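Local coordinates for protein SsfS6 (Streptomyces sp. SF2575, PDB 4FZR) that is of unassigned function but has the two-domain GT-B architecture of the erythromycin biosynthesis protein CIII-like family, at residues L35-A38 and L39-A42; L128-T131 and Y132-T135; G136-V139 and A140-G144; S257-L260 and P261-G264. One frame throughout, in Å; residues are numbered along the deposited sequence.

Interactions 1, 2 and 3 belong to the N-terminal domain of this GT-B protein, built round a parallel sheet, while interaction 4 belongs to the C-terminal domain, its centre about 51 Å from that of interaction 3. Along the chain they come in numerical order. Helix 33-41 (interaction 1) packs on strand 126-130, where L35 CD2 lies 3.6 Å from L128 CD1 of interaction 2. Strand 126-130 ends in a turn, E130 to S133, and the chain then enters helix 135-143 (interaction 3); the centres of interactions 2 and 3 are about 11 Å apart. Three contacts thus follow one strand and two helices of one domain; the fourth closes a helix of the other.

Interaction 1: L35-A38 and L39-A42; sequences LSWA and LRAA
R40 sends CG anti to its backbone N (chi1 -156°) and keeps its chain extended as far as NE, while W37, at a chi1 of -102°, swings its indole alongside. The two side chains therefore run next to each other in the same direction, one helical turn apart. The guanidinium lies flat on the indole, with the planes 23° apart and the group centres separated by 4.7 Å. R40 NH1 comes within 3.5 Å of W37 CZ2. Further back along the arginine, R40 CD sits over the same ring system in a CH-pi contact, 4.1 Å from the centroid of the six-membered ring of W37. Stacking and CH-pi contact together pin the long arginine chain to the aromatic surface, and the polar ends are held elsewhere: W37 NE1 donates to A61 O, and R40 NH1 makes a weak bond to G62 O. Underneath, the backbone follows the alpha-helical pattern, with L39 N bonded to L35 O at 3.0 Å and A41 N to W37 O at 2.8 Å. L39 CG also rests 3.3 Å from L35 O. On the leucine side, helix 33-41 packs against strands 17-21 and 126-130 through I18 and L128, and against V392 of helix 388-395; elsewhere the indole of W37 stacks on W37 of the second subunit, placing this helix at the dimer interface.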
loop_
_atom_site.group_PDB
_atom_site.type_symbol
_atom_site.label_atom_id
_atom_site.label_comp_id
_atom_site.label_asym_id
_atom_site.label_seq_id
_atom_site.Cartn_x
_atom_site.Cartn_y
_atom_site.Cartn_z
ATOM N N LEU A 35 3.608 8.529 1.319
ATOM C CA LEU A 35 2.907 9.760 0.971
ATOM C C LEU A 35 1.863 9.481 -0.107
ATOM O O LEU A 35 0.773 10.056 -0.093
ATOM C CB LEU A 35 3.891 10.830 0.491
ATOM C CG LEU A 35 3.283 12.200 0.168
ATOM C CD1 LEU A 35 2.432 12.721 1.320
ATOM C CD2 LEU A 35 4.375 13.204 -0.177
ATOM N N SER A 36 2.202 8.586 -1.033
ATOM C CA SER A 36 1.302 8.206 -2.119
ATOM C C SER A 36 0.045 7.535 -1.586
ATOM O O SER A 36 -1.056 7.782 -2.074
ATOM C CB SER A 36 2.004 7.253 -3.086
ATOM O OG SER A 36 2.927 7.943 -3.909
ATOM N N TRP A 37 0.217 6.670 -0.594
ATOM C CA TRP A 37 -0.918 6.004 0.031
ATOM C C TRP A 37 -1.697 6.948 0.949
ATOM O O TRP A 37 -2.893 6.756 1.174
ATOM C CB TRP A 37 -0.464 4.765 0.807
ATOM C CG TRP A 37 -0.740 3.489 0.070
ATOM C CD1 TRP A 37 0.179 2.628 -0.459
ATOM C CD2 TRP A 37 -2.029 2.935 -0.231
ATOM N NE1 TRP A 37 -0.458 1.569 -1.064
ATOM C CE2 TRP A 37 -1.813 1.734 -0.938
ATOM C CE3 TRP A 37 -3.344 3.337 0.034
ATOM C CZ2 TRP A 37 -2.862 0.930 -1.385
ATOM C CZ3 TRP A 37 -4.387 2.536 -0.410
ATOM C CH2 TRP A 37 -4.138 1.347 -1.112
ATOM N N ALA A 38 -1.015 7.956 1.483
ATOM C CA ALA A 38 -1.662 8.958 2.321
ATOM C C ALA A 38 -2.635 9.767 1.472
ATOM O O ALA A 38 -3.734 10.106 1.913
ATOM C CB ALA A 38 -0.625 9.874 2.962
ATOM N N LEU A 39 -2.220 10.069 0.247
ATOM C CA LEU A 39 -3.078 10.761 -0.705
ATOM C C LEU A 39 -4.279 9.895 -1.061
ATOM O O LEU A 39 -5.422 10.352 -1.034
ATOM C CB LEU A 39 -2.294 11.109 -1.973
ATOM C CG LEU A 39 -1.170 12.134 -1.798
ATOM C CD1 LEU A 39 -0.325 12.247 -3.066
ATOM C CD2 LEU A 39 -1.737 13.492 -1.401
ATOM N N ARG A 40 -4.012 8.639 -1.392
ATOM C CA ARG A 40 -5.064 7.715 -1.780
ATOM C C ARG A 40 -6.040 7.501 -0.626
ATOM O O ARG A 40 -7.246 7.377 -0.833
ATOM C CB ARG A 40 -4.449 6.388 -2.213
ATOM C CG ARG A 40 -5.321 5.569 -3.140
ATOM C CD ARG A 40 -4.509 4.464 -3.792
ATOM N NE ARG A 40 -5.339 3.551 -4.573
ATOM C CZ ARG A 40 -4.950 2.345 -4.979
ATOM N NH1 ARG A 40 -3.741 1.889 -4.673
ATOM N NH2 ARG A 40 -5.775 1.586 -5.687
ATOM N N ALA A 41 -5.518 7.469 0.595
ATOM C CA ALA A 41 -6.357 7.299 1.774
ATOM C C ALA A 41 -7.270 8.506 1.966
ATOM O O ALA A 41 -8.348 8.395 2.555
ATOM C CB ALA A 41 -5.503 7.094 3.002
ATOM N N ALA A 42 -6.829 9.658 1.471
ATOM C CA ALA A 42 -7.613 10.883 1.564
ATOM C C ALA A 42 -8.509 11.065 0.342
ATOM O O ALA A 42 -8.947 12.175 0.044
ATOM C CB ALA A 42 -6.696 12.084 1.725
#

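Interaction 2: L128-T131 and Y132-T135; sequences LTET and YSLT
Hydrogen bonds between E130 and the two residues that follow T131 dominate this tight turn. Y132 N donates to E130 OE2 over 2.7 Å, reaching the oxygen from well above the carboxylate plane, and S133 N donates to E130 O, also at 2.7 Å, closing a type I beta turn. The carboxylate reaches forward over the turn because the glutamate chain, with CG anti to the backbone N (chi1 173°), bends at chi2. Its other oxygen, E130 OE1, lies 3.0 Å from S133 OG. One step earlier, T129 OG1 is 3.0 Å from S133 O, but its hydroxyl also has I21 O as a partner.

Charge adds to this grip: E130 OE2 forms a salt bridge with R153, so the carboxylate that holds the turn is itself held. Van der Waals contact comes from T131, whose CG2 sits over one face of the Y132 ring, 4.1 Å above its plane and offset toward the rim. The ring stands nearly perpendicular to the E130 carboxylate, at 86°, while Y132 OH bonds to P157 O.

With S133 at the centre of an inverse gamma turn, this is a strand-to-helix connection at the C-terminal end of a parallel strand, as in Rossmann-like beta-alpha-beta units.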
loop_
_atom_site.group_PDB
_atom_site.type_symbol
_atom_site.label_atom_id
_atom_site.label_comp_id
_atom_site.label_asym_id
_atom_site.label_seq_id
_atom_site.Cartn_x
_atom_site.Cartn_y
_atom_site.Cartn_z
ATOM N N LEU A 128 3.705 14.811 -7.749
ATOM C CA LEU A 128 4.516 14.521 -6.571
ATOM C C LEU A 128 5.791 13.811 -7.011
ATOM O O LEU A 128 5.748 12.883 -7.822
ATOM C CB LEU A 128 3.738 13.653 -5.580
ATOM C CG LEU A 128 4.550 12.910 -4.512
ATOM C CD1 LEU A 128 5.279 13.879 -3.593
ATOM C CD2 LEU A 128 3.644 11.987 -3.708
ATOM N N THR A 129 6.928 14.244 -6.481
ATOM C CA THR A 129 8.203 13.720 -6.942
ATOM C C THR A 129 9.295 13.805 -5.878
ATOM O O THR A 129 9.126 14.425 -4.829
ATOM C CB THR A 129 8.668 14.480 -8.196
ATOM O OG1 THR A 129 9.753 13.780 -8.815
ATOM C CG2 THR A 129 9.104 15.890 -7.836
ATOM N N GLU A 130 10.414 13.155 -6.168
ATOM C CA GLU A 130 11.580 13.159 -5.297
ATOM C C GLU A 130 12.559 14.231 -5.785
ATOM O O GLU A 130 12.664 14.482 -6.984
ATOM C CB GLU A 130 12.213 11.768 -5.304
ATOM C CG GLU A 130 13.524 11.649 -4.579
ATOM C CD GLU A 130 14.705 11.705 -5.523
ATOM O OE1 GLU A 130 14.651 11.052 -6.587
ATOM O OE2 GLU A 130 15.686 12.409 -5.207
ATOM N N THR A 131 13.261 14.872 -4.854
ATOM C CA THR A 131 14.052 16.067 -5.169
ATOM C C THR A 131 15.017 15.934 -6.357
ATOM O O THR A 131 15.299 16.919 -7.033
ATOM C CB THR A 131 14.836 16.579 -3.932
ATOM O OG1 THR A 131 15.752 17.605 -4.337
ATOM C CG2 THR A 131 15.610 15.459 -3.267
ATOM N N TYR A 132 15.520 14.730 -6.616
ATOM C CA TYR A 132 16.436 14.522 -7.741
ATOM C C TYR A 132 15.747 13.928 -8.972
ATOM O O TYR A 132 16.379 13.759 -10.015
ATOM C CB TYR A 132 17.612 13.630 -7.331
ATOM C CG TYR A 132 18.539 14.238 -6.298
ATOM C CD1 TYR A 132 18.600 15.614 -6.103
ATOM C CD2 TYR A 132 19.360 13.432 -5.522
ATOM C CE1 TYR A 132 19.451 16.164 -5.159
ATOM C CE2 TYR A 132 20.209 13.969 -4.579
ATOM C CZ TYR A 132 20.251 15.335 -4.400
ATOM O OH TYR A 132 21.101 15.870 -3.460
ATOM N N SER A 133 14.464 13.602 -8.851
ATOM C CA SER A 133 13.669 13.183 -10.004
ATOM C C SER A 133 13.135 14.408 -10.733
ATOM O O SER A 133 12.004 14.835 -10.502
ATOM C CB SER A 133 12.504 12.295 -9.567
ATOM O OG SER A 133 12.968 11.070 -9.026
ATOM N N LEU A 134 13.952 14.961 -11.622
ATOM C CA LEU A 134 13.653 16.243 -12.252
ATOM C C LEU A 134 12.662 16.123 -13.408
ATOM O O LEU A 134 12.296 17.124 -14.026
ATOM C CB LEU A 134 14.947 16.906 -12.734
ATOM C CG LEU A 134 15.924 17.325 -11.633
ATOM C CD1 LEU A 134 17.149 18.013 -12.231
ATOM C CD2 LEU A 134 15.231 18.231 -10.623
ATOM N N THR A 135 12.223 14.903 -13.700
ATOM C CA THR A 135 11.189 14.712 -14.706
ATOM C C THR A 135 9.892 15.341 -14.204
ATOM O O THR A 135 9.124 15.903 -14.980
ATOM C CB THR A 135 10.959 13.223 -15.023
ATOM O OG1 THR A 135 12.177 12.637 -15.499
ATOM C CG2 THR A 135 9.883 13.061 -16.086
#

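Interaction 3: G136-V139 and A140-G144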
loop_
_atom_site.group_PDB
_atom_site.type_symbol
_atom_site.label_atom_id
_atom_site.label_comp_id
_atom_site.label_asym_id
_atom_site.label_seq_id
_atom_site.Cartn_x
_atom_site.Cartn_y
_atom_site.Cartn_z
ATOM N N GLY A 136 9.666 15.257 -12.896
ATOM C CA GLY A 136 8.476 15.827 -12.285
ATOM C C GLY A 136 8.303 17.310 -12.568
ATOM O O GLY A 136 7.370 17.700 -13.268
ATOM N N PRO A 137 9.202 18.146 -12.023
ATOM C CA PRO A 137 9.178 19.599 -12.234
ATOM C C PRO A 137 9.054 19.987 -13.706
ATOM O O PRO A 137 8.401 20.982 -14.023
ATOM C CB PRO A 137 10.532 20.052 -11.691
ATOM C CG PRO A 137 10.893 19.033 -10.682
ATOM C CD PRO A 137 10.330 17.731 -11.173
ATOM N N LEU A 138 9.677 19.216 -14.591
ATOM C CA LEU A 138 9.613 19.501 -16.020
ATOM C C LEU A 138 8.202 19.292 -16.559
ATOM O O LEU A 138 7.638 20.177 -17.199
ATOM C CB LEU A 138 10.596 18.625 -16.796
ATOM C CG LEU A 138 10.588 18.866 -18.309
ATOM C CD1 LEU A 138 10.868 20.332 -18.614
ATOM C CD2 LEU A 138 11.594 17.966 -19.012
ATOM N N VAL A 139 7.633 18.119 -16.300
ATOM C CA VAL A 139 6.281 17.818 -16.760
ATOM C C VAL A 139 5.296 18.839 -16.202
ATOM O O VAL A 139 4.439 19.347 -16.922
ATOM C CB VAL A 139 5.827 16.406 -16.343
ATOM C CG1 VAL A 139 4.384 16.163 -16.778
ATOM C CG2 VAL A 139 6.740 15.353 -16.946
ATOM N N ALA A 140 5.428 19.129 -14.911
ATOM C CA ALA A 140 4.591 20.124 -14.250
ATOM C C ALA A 140 4.690 21.476 -14.954
ATOM O O ALA A 140 3.677 22.075 -15.319
ATOM C CB ALA A 140 4.993 20.260 -12.787
ATOM N N ALA A 141 5.917 21.950 -15.141
ATOM C CA ALA A 141 6.163 23.231 -15.791
ATOM C C ALA A 141 5.609 23.229 -17.210
ATOM O O ALA A 141 5.186 24.265 -17.726
ATOM C CB ALA A 141 7.658 23.534 -15.805
ATOM N N THR A 142 5.607 22.058 -17.837
ATOM C CA THR A 142 5.151 21.933 -19.216
ATOM C C THR A 142 3.628 22.029 -19.318
ATOM O O THR A 142 3.106 22.617 -20.265
ATOM C CB THR A 142 5.634 20.606 -19.855
ATOM O OG1 THR A 142 7.066 20.545 -19.827
ATOM C CG2 THR A 142 5.170 20.499 -21.296
ATOM N N LEU A 143 2.920 21.463 -18.342
ATOM C CA LEU A 143 1.457 21.475 -18.347
ATOM C C LEU A 143 0.899 22.646 -17.546
ATOM O O LEU A 143 -0.313 22.858 -17.508
ATOM C CB LEU A 143 0.896 20.177 -17.759
ATOM C CG LEU A 143 1.229 18.839 -18.421
ATOM C CD1 LEU A 143 0.450 17.732 -17.725
ATOM C CD2 LEU A 143 0.928 18.853 -19.910
ATOM N N GLY A 144 1.779 23.392 -16.889
ATOM C CA GLY A 144 1.359 24.501 -16.054
ATOM C C GLY A 144 0.525 24.065 -14.862
ATOM O O GLY A 144 -0.559 24.601 -14.627
#
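L138 and T142 lie one helical turn apart, their side chains crossing at an angle, with L138 CD1 4.0 Å from T142 OG1. The threonine hydroxyl turns back toward the preceding turn: T142 OG1 is anti to its own carbonyl carbon (chi1 -59°), which brings it 2.7 Å from L138 O, to which it donates from above the carbonyl plane. T142 N donates to the same oxygen at 2.8 Å, so L138 O is gripped twice by one residue, and the hydroxyl's proton is satisfied within the helix. L138 has CG anti to the backbone N, which leaves its CD1 beside the hydroxyl. V139 and L143 form the neighbouring pair, where V139 CG1 meets L143 CD1 at 4.3 Å in a loose apolar contact and L143 CG also lies 3.6 Å from V139 O. The side chains of A140 and A141 are single methyl groups; A141 CB is 3.2 Å from P137 O. Regular backbone bonds support the arrangement, among them A140 N to G136 O, at 2.9 Å and almost straight at 176°. G144, the first residue past the helix, has positive phi. Helix 135-143 is the crossover of a beta-alpha-beta unit: P137 and A140 pack on W147 of strand 147-150 and on T129 and V127 of strand 126-130, while V139, T142 and L143 meet helix 93-122 through L116 and A119.

Interaction 4: S257-L260 and P261-G264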
loop_
_atom_site.group_PDB
_atom_site.type_symbol
_atom_site.label_atom_id
_atom_site.label_comp_id
_atom_site.label_asym_id
_atom_site.label_seq_id
_atom_site.Cartn_x
_atom_site.Cartn_y
_atom_site.Cartn_z
ATOM N N SER A 257 29.699 -11.682 8.539
ATOM C CA SER A 257 28.738 -12.638 9.080
ATOM C C SER A 257 29.377 -13.642 10.041
ATOM O O SER A 257 28.716 -14.141 10.953
ATOM C CB SER A 257 28.038 -13.385 7.943
ATOM O OG SER A 257 27.173 -12.519 7.229
ATOM N N GLN A 258 30.658 -13.935 9.837
ATOM C CA GLN A 258 31.359 -14.911 10.669
ATOM C C GLN A 258 32.071 -14.250 11.847
ATOM O O GLN A 258 32.098 -14.797 12.948
ATOM C CB GLN A 258 32.374 -15.703 9.836
ATOM C CG GLN A 258 31.754 -16.501 8.695
ATOM C CD GLN A 258 32.699 -17.543 8.123
ATOM O OE1 GLN A 258 33.738 -17.843 8.709
ATOM N NE2 GLN A 258 32.338 -18.102 6.974
ATOM N N GLU A 259 32.634 -13.069 11.613
ATOM C CA GLU A 259 33.448 -12.393 12.620
ATOM C C GLU A 259 32.599 -11.677 13.670
ATOM O O GLU A 259 32.971 -11.616 14.842
ATOM C CB GLU A 259 34.386 -11.378 11.954
ATOM C CG GLU A 259 35.237 -11.932 10.811
ATOM C CD GLU A 259 36.220 -12.997 11.263
ATOM O OE1 GLU A 259 37.436 -12.820 11.035
ATOM O OE2 GLU A 259 35.781 -14.019 11.830
ATOM N N LEU A 260 31.458 -11.139 13.250
ATOM C CA LEU A 260 30.668 -10.264 14.115
ATOM C C LEU A 260 30.072 -10.948 15.344
ATOM O O LEU A 260 29.982 -10.332 16.408
ATOM C CB LEU A 260 29.567 -9.562 13.315
ATOM C CG LEU A 260 30.028 -8.256 12.662
ATOM C CD1 LEU A 260 29.084 -7.825 11.555
ATOM C CD2 LEU A 260 30.153 -7.160 13.716
ATOM N N PRO A 261 29.649 -12.215 15.208
ATOM C CA PRO A 261 29.128 -12.902 16.395
ATOM C C PRO A 261 30.161 -13.043 17.510
ATOM O O PRO A 261 29.790 -13.249 18.667
ATOM C CB PRO A 261 28.745 -14.284 15.860
ATOM C CG PRO A 261 28.476 -14.069 14.412
ATOM C CD PRO A 261 29.443 -13.001 13.978
ATOM N N LYS A 262 31.438 -12.926 17.166
ATOM C CA LYS A 262 32.505 -13.108 18.142
ATOM C C LYS A 262 32.621 -11.914 19.094
ATOM O O LYS A 262 33.293 -11.996 20.123
ATOM C CB LYS A 262 33.829 -13.368 17.425
ATOM C CG LYS A 262 33.771 -14.568 16.492
ATOM C CD LYS A 262 34.992 -14.634 15.597
ATOM C CE LYS A 262 34.908 -15.795 14.617
ATOM N NZ LYS A 262 36.159 -15.951 13.823
ATOM N N LEU A 263 31.954 -10.815 18.753
ATOM C CA LEU A 263 31.908 -9.640 19.621
ATOM C C LEU A 263 30.770 -9.746 20.634
ATOM O O LEU A 263 30.564 -8.842 21.446
ATOM C CB LEU A 263 31.747 -8.366 18.787
ATOM C CG LEU A 263 33.019 -7.814 18.141
ATOM C CD1 LEU A 263 33.640 -8.824 17.194
ATOM C CD2 LEU A 263 32.717 -6.513 17.414
ATOM N N GLY A 264 30.029 -10.848 20.580
ATOM C CA GLY A 264 28.933 -11.079 21.504
ATOM C C GLY A 264 27.580 -10.777 20.891
ATOM O O GLY A 264 26.614 -10.504 21.604
#
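A local helix-terminal contact joins E259 and K262 where helix 253-259 runs into a 3-10 turn ahead of strand 266-269, in the C-terminal Rossmann-like domain of the GT-B fold. The 3-10 character appears in the backbone bonds, which reach three residues along: K262 N donates to E259 O and L263 N to L260 O, both at 3.1 Å. P261, which has no N-H to give, instead packs its ring against the preceding turn, P261 CD 3.3 Å from S257 O, and against its neighbour, 3.5 Å from L260 CB. L263 CD1 in turn approaches E259 O to 3.7 Å. Beneath, L260 meets L359 and C362 of helix 358-367 as well as V267 of strand 266-269, and R366 of that helix bonds to L263 O. G264 follows with a phi of 101°, a value glycine accepts readily. On the outer side, E259 and K262 lie next to each other and point the same way, the glutamate bent at chi2 (-64°) and the lysine extended beyond CG. This brings their ends together in a salt bridge, K262 NZ donating to E259 OE2 at 2.8 Å from the syn side, 20° out of the carboxylate plane.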